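Local coordinates for alpha-1,2-mannosyltransferase (Ktr4), putative (Neosartorya fumigata, PDB 7BOP), which belongs to a fungal mannosyltransferase family of the GT-A fold and binds guanosine-5'-diphosphate together with a manganese ion, at residues 34-39 with 374-379; 43-48 with 203-208; 347-352 with 358-363. All blocks are in the same frame, centred on the assembly; numbering follows the deposited sequence.

Contact 1: residues 34-39 with 374-379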
loop_
_atom_site.group_PDB
_atom_site.type_symbol
_atom_site.label_atom_id
_atom_site.label_comp_id
_atom_site.label_asym_id
_atom_site.label_seq_id
_atom_site.Cartn_x
_atom_site.Cartn_y
_atom_site.Cartn_z
ATOM N N LYS A 34 -5.191 21.603 7.392
ATOM C CA LYS A 34 -5.622 23.002 7.267
ATOM C C LYS A 34 -5.709 23.396 5.803
ATOM O O LYS A 34 -6.761 23.815 5.332
ATOM C CB LYS A 34 -4.649 23.964 7.971
ATOM C CG LYS A 34 -4.890 24.161 9.460
ATOM C CD LYS A 34 -3.706 24.828 10.161
ATOM C CE LYS A 34 -3.440 26.249 9.680
ATOM N NZ LYS A 34 -2.141 26.744 10.209
ATOM N N ARG A 35 -4.579 23.287 5.104
ATOM C CA ARG A 35 -4.518 23.586 3.676
ATOM C C ARG A 35 -3.840 22.434 2.959
ATOM O O ARG A 35 -2.652 22.174 3.145
ATOM C CB ARG A 35 -3.811 24.905 3.372
ATOM C CG ARG A 35 -4.247 25.442 2.010
ATOM C CD ARG A 35 -3.380 26.560 1.469
ATOM N NE ARG A 35 -3.699 26.820 0.060
ATOM C CZ ARG A 35 -3.262 26.104 -0.980
ATOM N NH1 ARG A 35 -3.632 26.448 -2.214
ATOM N NH2 ARG A 35 -2.464 25.044 -0.809
ATOM N N ASP A 36 -4.615 21.744 2.140
ATOM C CA ASP A 36 -4.134 20.545 1.475
ATOM C C ASP A 36 -3.214 20.967 0.315
ATOM O O ASP A 36 -3.645 21.738 -0.549
ATOM C CB ASP A 36 -5.345 19.743 0.993
ATOM C CG ASP A 36 -5.013 18.293 0.667
ATOM O OD1 ASP A 36 -3.924 17.999 0.128
ATOM O OD2 ASP A 36 -5.862 17.432 0.951
ATOM N N PRO A 37 -1.953 20.464 0.278
ATOM C CA PRO A 37 -1.058 20.725 -0.866
ATOM C C PRO A 37 -1.614 20.283 -2.225
ATOM O O PRO A 37 -1.184 20.796 -3.257
ATOM C CB PRO A 37 0.205 19.906 -0.548
ATOM C CG PRO A 37 0.139 19.616 0.893
ATOM C CD PRO A 37 -1.300 19.612 1.290
ATOM N N LEU A 38 -2.559 19.353 -2.219
ATOM C CA LEU A 38 -3.234 18.935 -3.443
ATOM C C LEU A 38 -4.010 20.054 -4.147
ATOM O O LEU A 38 -4.303 19.932 -5.332
ATOM C CB LEU A 38 -4.166 17.761 -3.157
ATOM C CG LEU A 38 -3.497 16.432 -2.818
ATOM C CD1 LEU A 38 -4.525 15.467 -2.246
ATOM C CD2 LEU A 38 -2.797 15.805 -4.022
ATOM N N LEU A 39 -4.362 21.114 -3.411
ATOM C CA LEU A 39 -4.946 22.315 -3.994
ATOM C C LEU A 39 -3.964 23.099 -4.878
ATOM O O LEU A 39 -4.390 23.789 -5.795
ATOM C CB LEU A 39 -5.504 23.242 -2.896
ATOM C CG LEU A 39 -6.646 22.718 -2.017
ATOM C CD1 LEU A 39 -7.109 23.789 -1.032
ATOM C CD2 LEU A 39 -7.810 22.248 -2.862
ATOM N N ASP A 374 -6.815 11.494 8.403
ATOM C CA ASP A 374 -5.692 11.891 7.554
ATOM C C ASP A 374 -4.458 12.101 8.429
ATOM O O ASP A 374 -4.477 12.931 9.336
ATOM C CB ASP A 374 -6.050 13.185 6.811
ATOM C CG ASP A 374 -5.001 13.627 5.800
ATOM O OD1 ASP A 374 -4.054 12.878 5.466
ATOM O OD2 ASP A 374 -5.141 14.760 5.309
ATOM N N CYS A 375 -3.383 11.360 8.161
ATOM C CA CYS A 375 -2.147 11.537 8.930
ATOM C C CYS A 375 -1.057 12.299 8.172
ATOM O O CYS A 375 0.031 12.511 8.704
ATOM C CB CYS A 375 -1.622 10.193 9.414
ATOM S SG CYS A 375 -0.229 10.369 10.557
ATOM N N ARG A 376 -1.347 12.774 6.962
ATOM C CA ARG A 376 -0.344 13.526 6.198
ATOM C C ARG A 376 0.266 14.735 6.929
ATOM O O ARG A 376 1.450 14.975 6.766
ATOM C CB ARG A 376 -0.896 13.960 4.843
ATOM C CG ARG A 376 -1.061 12.812 3.848
ATOM C CD ARG A 376 -1.741 13.246 2.556
ATOM N NE ARG A 376 -2.969 13.962 2.876
ATOM C CZ ARG A 376 -3.511 14.950 2.174
ATOM N NH1 ARG A 376 -2.992 15.362 1.010
ATOM N NH2 ARG A 376 -4.608 15.531 2.655
ATOM N N PRO A 377 -0.523 15.489 7.739
ATOM C CA PRO A 377 0.127 16.618 8.417
ATOM C C PRO A 377 1.313 16.197 9.296
ATOM O O PRO A 377 2.320 16.917 9.360
ATOM C CB PRO A 377 -1.009 17.228 9.252
ATOM C CG PRO A 377 -2.242 16.867 8.515
ATOM C CD PRO A 377 -1.971 15.465 8.023
ATOM N N SER A 378 1.220 15.024 9.920
ATOM C CA SER A 378 2.351 14.472 10.653
ATOM C C SER A 378 3.454 13.975 9.709
ATOM O O SER A 378 4.634 14.255 9.926
ATOM C CB SER A 378 1.898 13.334 11.556
ATOM O OG SER A 378 3.008 12.719 12.164
ATOM N N TYR A 379 3.074 13.230 8.673
ATOM C CA TYR A 379 4.071 12.703 7.732
ATOM C C TYR A 379 4.852 13.819 7.015
ATOM O O TYR A 379 6.078 13.745 6.877
ATOM C CB TYR A 379 3.429 11.765 6.707
ATOM C CG TYR A 379 4.475 11.069 5.862
ATOM C CD1 TYR A 379 5.234 10.042 6.395
ATOM C CD2 TYR A 379 4.724 11.451 4.546
ATOM C CE1 TYR A 379 6.200 9.391 5.651
ATOM C CE2 TYR A 379 5.695 10.800 3.781
ATOM C CZ TYR A 379 6.431 9.774 4.340
ATOM O OH TYR A 379 7.395 9.119 3.611
#
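Asp36 and Arg376 meet in a two-pronged salt bridge. The guanidinium grips the carboxylate end-on, Arg376 NH1 to Asp36 OD1 at 2.9 Å and Arg376 NH2 to Asp36 OD2 at 2.8 Å, the latter nearly straight at 169°. The two flat groups are nonetheless twisted 53° apart, and NH2 reaches OD2 from above the carboxylate plane.

A second carboxylate takes the side of the same guanidinium. Arg376 NE donates to Asp374 OD1 at 3.0 Å and NH2 to Asp374 OD2 at 2.8 Å, so NH2 serves both acids and the network fixes the rotation of the guanidinium. A bend at chi3 (-51°) turns the arginine chain back to where Asp374 can hold it.

Backbone amides complete the polar set: Asp36 OD1 accepts from Leu38 N in an Asx turn, on the face opposite NH1, and Asp374 OD1 accepts from Arg376 N, a capping bond. Van der Waals contact is slight, Leu38 CD1 lying obliquely 3.6 Å from Arg376 NH1.

The buried bridge joins the loop following strand 30-31 to the start of helix 376-382. Trp335 of strand 333-335 touches both Leu38 and Arg376, Asn223 of strand 218-224 adjoins the arginine, and the Cys375-Cys277 disulfide ties the helix start to the chain near strand 278-279.

Contact 2: residues 43-48 with 203-208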
loop_
_atom_site.group_PDB
_atom_site.type_symbol
_atom_site.label_atom_id
_atom_site.label_comp_id
_atom_site.label_asym_id
_atom_site.label_seq_id
_atom_site.Cartn_x
_atom_site.Cartn_y
_atom_site.Cartn_z
ATOM N N GLY A 43 1.789 19.030 -10.928
ATOM C CA GLY A 43 2.358 18.579 -12.188
ATOM C C GLY A 43 3.190 17.333 -11.996
ATOM O O GLY A 43 3.033 16.600 -11.014
ATOM N N GLU A 44 4.096 17.114 -12.939
ATOM C CA GLU A 44 4.915 15.910 -12.967
ATOM C C GLU A 44 6.147 16.094 -12.117
ATOM O O GLU A 44 6.558 17.216 -11.870
ATOM C CB GLU A 44 5.337 15.602 -14.403
ATOM C CG GLU A 44 4.153 15.285 -15.284
ATOM C CD GLU A 44 4.519 15.099 -16.742
ATOM O OE1 GLU A 44 5.378 15.839 -17.258
ATOM O OE2 GLU A 44 3.924 14.209 -17.375
ATOM N N PRO A 45 6.764 14.988 -11.686
ATOM C CA PRO A 45 8.035 15.131 -10.976
ATOM C C PRO A 45 9.138 15.700 -11.869
ATOM O O PRO A 45 9.002 15.715 -13.093
ATOM C CB PRO A 45 8.369 13.705 -10.534
ATOM C CG PRO A 45 7.481 12.802 -11.316
ATOM C CD PRO A 45 6.291 13.592 -11.735
ATOM N N GLU A 46 10.214 16.171 -11.248
ATOM C CA GLU A 46 11.333 16.750 -11.987
ATOM C C GLU A 46 12.242 15.648 -12.507
ATOM O O GLU A 46 12.140 14.498 -12.089
ATOM C CB GLU A 46 12.119 17.720 -11.101
ATOM C CG GLU A 46 11.291 18.901 -10.621
ATOM C CD GLU A 46 12.130 20.085 -10.153
ATOM O OE1 GLU A 46 13.304 19.884 -9.761
ATOM O OE2 GLU A 46 11.607 21.224 -10.177
ATOM N N GLY A 47 13.142 16.023 -13.409
ATOM C CA GLY A 47 14.114 15.100 -13.985
ATOM C C GLY A 47 13.583 14.434 -15.240
ATOM O O GLY A 47 12.503 14.774 -15.748
ATOM N N HIS A 48 14.351 13.483 -15.749
ATOM C CA HIS A 48 13.998 12.798 -16.982
ATOM C C HIS A 48 12.808 11.853 -16.741
ATOM O O HIS A 48 12.770 11.131 -15.737
ATOM C CB HIS A 48 15.203 12.024 -17.526
ATOM C CG HIS A 48 14.881 11.204 -18.730
ATOM N ND1 HIS A 48 14.665 11.763 -19.971
ATOM C CD2 HIS A 48 14.684 9.874 -18.876
ATOM C CE1 HIS A 48 14.380 10.809 -20.837
ATOM N NE2 HIS A 48 14.384 9.654 -20.199
ATOM N N VAL A 203 -1.678 9.864 -16.413
ATOM C CA VAL A 203 -0.277 9.896 -16.029
ATOM C C VAL A 203 0.515 9.573 -17.298
ATOM O O VAL A 203 0.303 8.518 -17.907
ATOM C CB VAL A 203 -0.016 8.900 -14.893
ATOM C CG1 VAL A 203 1.474 8.821 -14.553
ATOM C CG2 VAL A 203 -0.811 9.312 -13.662
ATOM N N ASP A 204 1.405 10.482 -17.685
ATOM C CA ASP A 204 2.060 10.437 -18.993
ATOM C C ASP A 204 3.547 10.105 -18.940
ATOM O O ASP A 204 4.282 10.430 -19.865
ATOM C CB ASP A 204 1.813 11.772 -19.710
ATOM C CG ASP A 204 0.361 11.957 -20.089
ATOM O OD1 ASP A 204 -0.245 10.985 -20.563
ATOM O OD2 ASP A 204 -0.174 13.059 -19.901
ATOM N N TYR A 205 3.981 9.460 -17.859
ATOM C CA TYR A 205 5.336 8.937 -17.751
ATOM C C TYR A 205 5.302 7.540 -17.147
ATOM O O TYR A 205 4.335 7.155 -16.468
ATOM C CB TYR A 205 6.236 9.883 -16.941
ATOM C CG TYR A 205 5.795 10.080 -15.499
ATOM C CD1 TYR A 205 4.810 11.023 -15.168
ATOM C CD2 TYR A 205 6.342 9.312 -14.472
ATOM C CE1 TYR A 205 4.389 11.198 -13.840
ATOM C CE2 TYR A 205 5.928 9.476 -13.146
ATOM C CZ TYR A 205 4.944 10.423 -12.837
ATOM O OH TYR A 205 4.540 10.577 -11.519
ATOM N N ASP A 206 6.365 6.785 -17.401
ATOM C CA ASP A 206 6.500 5.434 -16.903
ATOM C C ASP A 206 6.869 5.492 -15.404
ATOM O O ASP A 206 8.013 5.779 -15.052
ATOM C CB ASP A 206 7.566 4.696 -17.716
ATOM C CG ASP A 206 7.724 3.247 -17.320
ATOM O OD1 ASP A 206 7.344 2.880 -16.180
ATOM O OD2 ASP A 206 8.260 2.460 -18.151
ATOM N N VAL A 207 5.896 5.206 -14.542
ATOM C CA VAL A 207 6.098 5.350 -13.090
ATOM C C VAL A 207 7.130 4.364 -12.573
ATOM O O VAL A 207 7.842 4.659 -11.620
ATOM C CB VAL A 207 4.791 5.218 -12.269
ATOM C CG1 VAL A 207 3.766 6.255 -12.717
ATOM C CG2 VAL A 207 4.216 3.812 -12.330
ATOM N N PHE A 208 7.225 3.198 -13.208
ATOM C CA PHE A 208 8.194 2.195 -12.784
ATOM C C PHE A 208 9.624 2.646 -13.044
ATOM O O PHE A 208 10.484 2.528 -12.168
ATOM C CB PHE A 208 7.933 0.845 -13.458
ATOM C CG PHE A 208 6.699 0.145 -12.979
ATOM C CD1 PHE A 208 6.520 -0.149 -11.622
ATOM C CD2 PHE A 208 5.730 -0.285 -13.882
ATOM C CE1 PHE A 208 5.395 -0.835 -11.183
ATOM C CE2 PHE A 208 4.600 -0.974 -13.442
ATOM C CZ PHE A 208 4.436 -1.255 -12.090
HETATM O O HOH W 1 1.847 12.888 -16.279
#
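The ring of Pro45 rests against the phenol end of Tyr205, with Pro45 CD 3.6 Å from Tyr205 CZ and 3.5 Å from Tyr205 OH. The two side chains come from opposite directions, and the pyrrolidine meets the aromatic ring obliquely. Tyr205 holds CG between its own backbone N and carbonyl carbon (chi1 62°), a setting that sends the ring out toward the 43-48 segment. Val203 CG1 lies 3.8 Å above one face of that ring, offset toward its rim.

Glu44 takes another route. Its chain is extended beyond CG (chi2 175°) and runs past the tyrosine in the opposite sense, bringing Glu44 OE2 to the ring edge, 4.0 Å from Tyr205 CD1; carboxylate and ring planes stand 85° apart. A water then spans the segments, donating to Glu44 OE2 at 2.7 Å and accepting from Asp204 N at 2.8 Å.

The loop between strands 30-31 and 69-74 thus lies against the turn into helix 207-213, where Asp206 is N-cap. Outside the pair, Tyr205 OH is hydrogen-bonded to Asp338, Arg51 bridges Glu44 OE2 and Asp204 O, and Asp204 is paired with Lys97 and Lys354.

Glu44 OE2 and Asp204 OD2 are 4.9 Å apart, a like-charge approach that these basic groups probably offset. With no direct hydrogen bond between the segments, Pro45-Tyr205 packing dominates, and the water and Arg51 carry the polar link.

Contact 3: residues 347-352 with 358-363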
loop_
_atom_site.group_PDB
_atom_site.type_symbol
_atom_site.label_atom_id
_atom_site.label_comp_id
_atom_site.label_asym_id
_atom_site.label_seq_id
_atom_site.Cartn_x
_atom_site.Cartn_y
_atom_site.Cartn_z
ATOM N N TYR A 347 -9.490 9.729 -0.520
ATOM C CA TYR A 347 -9.074 10.265 -1.817
ATOM C C TYR A 347 -7.695 10.909 -1.758
ATOM O O TYR A 347 -7.315 11.484 -0.748
ATOM C CB TYR A 347 -10.042 11.351 -2.298
ATOM C CG TYR A 347 -11.432 10.860 -2.558
ATOM C CD1 TYR A 347 -12.317 10.633 -1.502
ATOM C CD2 TYR A 347 -11.871 10.610 -3.851
ATOM C CE1 TYR A 347 -13.594 10.159 -1.730
ATOM C CE2 TYR A 347 -13.148 10.135 -4.088
ATOM C CZ TYR A 347 -14.005 9.917 -3.030
ATOM O OH TYR A 347 -15.269 9.430 -3.259
ATOM N N ASN A 348 -6.975 10.779 -2.865
ATOM C CA ASN A 348 -5.887 11.658 -3.226
ATOM C C ASN A 348 -6.290 12.274 -4.564
ATOM O O ASN A 348 -6.223 11.607 -5.606
ATOM C CB ASN A 348 -4.577 10.896 -3.363
ATOM C CG ASN A 348 -3.452 11.786 -3.817
ATOM O OD1 ASN A 348 -2.907 12.565 -3.039
ATOM N ND2 ASN A 348 -3.130 11.719 -5.095
ATOM N N CYS A 349 -6.781 13.509 -4.529
ATOM C CA CYS A 349 -7.224 14.201 -5.755
ATOM C C CYS A 349 -6.419 15.478 -5.957
ATOM O O CYS A 349 -6.672 16.496 -5.292
ATOM C CB CYS A 349 -8.721 14.488 -5.696
ATOM S SG CYS A 349 -9.397 15.280 -7.170
ATOM N N PRO A 350 -5.438 15.441 -6.876
ATOM C CA PRO A 350 -4.645 16.637 -7.114
ATOM C C PRO A 350 -5.346 17.643 -8.024
ATOM O O PRO A 350 -6.235 17.281 -8.795
ATOM C CB PRO A 350 -3.399 16.088 -7.798
ATOM C CG PRO A 350 -3.911 14.919 -8.572
ATOM C CD PRO A 350 -5.013 14.326 -7.749
ATOM N N ASN A 351 -4.939 18.898 -7.900
ATOM C CA ASN A 351 -5.369 19.971 -8.787
ATOM C C ASN A 351 -4.516 19.937 -10.057
ATOM O O ASN A 351 -3.411 20.491 -10.108
ATOM C CB ASN A 351 -5.267 21.327 -8.082
ATOM C CG ASN A 351 -5.497 22.497 -9.020
ATOM O OD1 ASN A 351 -6.197 22.374 -10.026
ATOM N ND2 ASN A 351 -4.887 23.634 -8.705
ATOM N N SER A 352 -5.050 19.277 -11.078
ATOM C CA SER A 352 -4.393 19.164 -12.365
ATOM C C SER A 352 -5.431 19.020 -13.460
ATOM O O SER A 352 -6.415 18.310 -13.273
ATOM C CB SER A 352 -3.476 17.937 -12.367
ATOM O OG SER A 352 -3.126 17.538 -13.684
ATOM N N CYS A 358 -13.022 13.973 -9.610
ATOM C CA CYS A 358 -12.732 14.054 -8.185
ATOM C C CYS A 358 -12.564 15.517 -7.800
ATOM O O CYS A 358 -12.215 16.353 -8.626
ATOM C CB CYS A 358 -11.506 13.196 -7.788
ATOM S SG CYS A 358 -9.873 13.726 -8.399
ATOM N N THR A 359 -12.835 15.813 -6.540
ATOM C CA THR A 359 -12.727 17.159 -6.012
ATOM C C THR A 359 -11.329 17.354 -5.424
ATOM O O THR A 359 -10.969 16.663 -4.461
ATOM C CB THR A 359 -13.795 17.398 -4.922
ATOM O OG1 THR A 359 -15.097 17.213 -5.486
ATOM C CG2 THR A 359 -13.686 18.792 -4.364
ATOM N N PRO A 360 -10.535 18.286 -5.990
ATOM C CA PRO A 360 -9.194 18.469 -5.463
ATOM C C PRO A 360 -9.146 18.792 -3.974
ATOM O O PRO A 360 -9.919 19.620 -3.485
ATOM C CB PRO A 360 -8.650 19.627 -6.297
ATOM C CG PRO A 360 -9.316 19.446 -7.608
ATOM C CD PRO A 360 -10.716 19.059 -7.239
ATOM N N GLY A 361 -8.262 18.097 -3.261
ATOM C CA GLY A 361 -8.076 18.312 -1.839
ATOM C C GLY A 361 -9.207 17.874 -0.918
ATOM O O GLY A 361 -9.163 18.186 0.259
ATOM N N GLN A 362 -10.221 17.175 -1.429
ATOM C CA GLN A 362 -11.255 16.608 -0.575
ATOM C C GLN A 362 -10.769 15.235 -0.166
ATOM O O GLN A 362 -10.664 14.333 -1.000
ATOM C CB GLN A 362 -12.592 16.498 -1.290
ATOM C CG GLN A 362 -13.701 15.943 -0.408
ATOM C CD GLN A 362 -15.028 15.817 -1.133
ATOM O OE1 GLN A 362 -15.320 16.564 -2.066
ATOM N NE2 GLN A 362 -15.848 14.858 -0.696
ATOM N N PHE A 363 -10.494 15.088 1.126
ATOM C CA PHE A 363 -9.857 13.894 1.675
ATOM C C PHE A 363 -10.815 12.691 1.774
ATOM O O PHE A 363 -10.401 11.546 1.554
ATOM C CB PHE A 363 -9.243 14.227 3.045
ATOM C CG PHE A 363 -8.810 13.024 3.826
ATOM C CD1 PHE A 363 -7.809 12.194 3.344
ATOM C CD2 PHE A 363 -9.418 12.708 5.036
ATOM C CE1 PHE A 363 -7.425 11.068 4.054
ATOM C CE2 PHE A 363 -9.033 11.594 5.750
ATOM C CZ PHE A 363 -8.036 10.773 5.260
HETATM O O HOH W 2 -7.913 14.663 -2.191
#
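Two backbone hydrogen bonds join the segments in an antiparallel run, Tyr347 N to Phe363 O at 2.9 Å and Gly361 N to Cys349 O at 3.0 Å. Between them, a water accepts from Cys349 N and donates to Gln362 O.

The covalent link is the disulfide of Cys349 and Cys358, whose chi3 of 83° is close to the 90° of a relaxed S-S bond. Its halves differ: Cys349 carries SG anti to the backbone N (chi1 -178°), whereas SG of Cys358 sits between backbone N and carbonyl carbon. Together they turn the sulfurs toward each other.

The partner loop doubles back through a type II beta turn from Thr359 to Gln362, with Gly361 at positive phi in its third position. It thereby packs along the strand 346-348, an outermost strand of a three-stranded antiparallel sheet, and the chain leaving it.

Pro360 fits over this chain: its CD lies 4.0 Å from Cys349 SG, its CA makes a CH...O contact with Cys349 O at 3.2 Å, and its CB faces Asn351 CB at 4.2 Å. At the other end, Tyr347 CB approaches Gln362 O to 3.3 Å and Phe363 O lies in the plane of the tyrosine ring at its edge. The Phe363 ring itself stacks with Tyr346.

Overall arrangement
Contacts 1 and 3 adjoin, their centres about 11 Å apart. Leu38 O lies 2.8 Å from Asn351 N and Leu39 O 3.0 Å from Asn351 ND2, both probable hydrogen bonds, so the segment 34-39 links the salt-bridge network to the disulfide-bonded loop. Contact 2 lies about 22 Å from contact 1 and 19 Å from contact 3, centre to centre; its segment 43-48 follows 34-39 in the same loop, but it does not touch contact 3. In sequence, contacts 2 and 3 are both nested within the span closed by contact 1. In contact 3 the Tyr347 side chain lies about 14 Å from the manganese ion, which Glu194 and His343 bind.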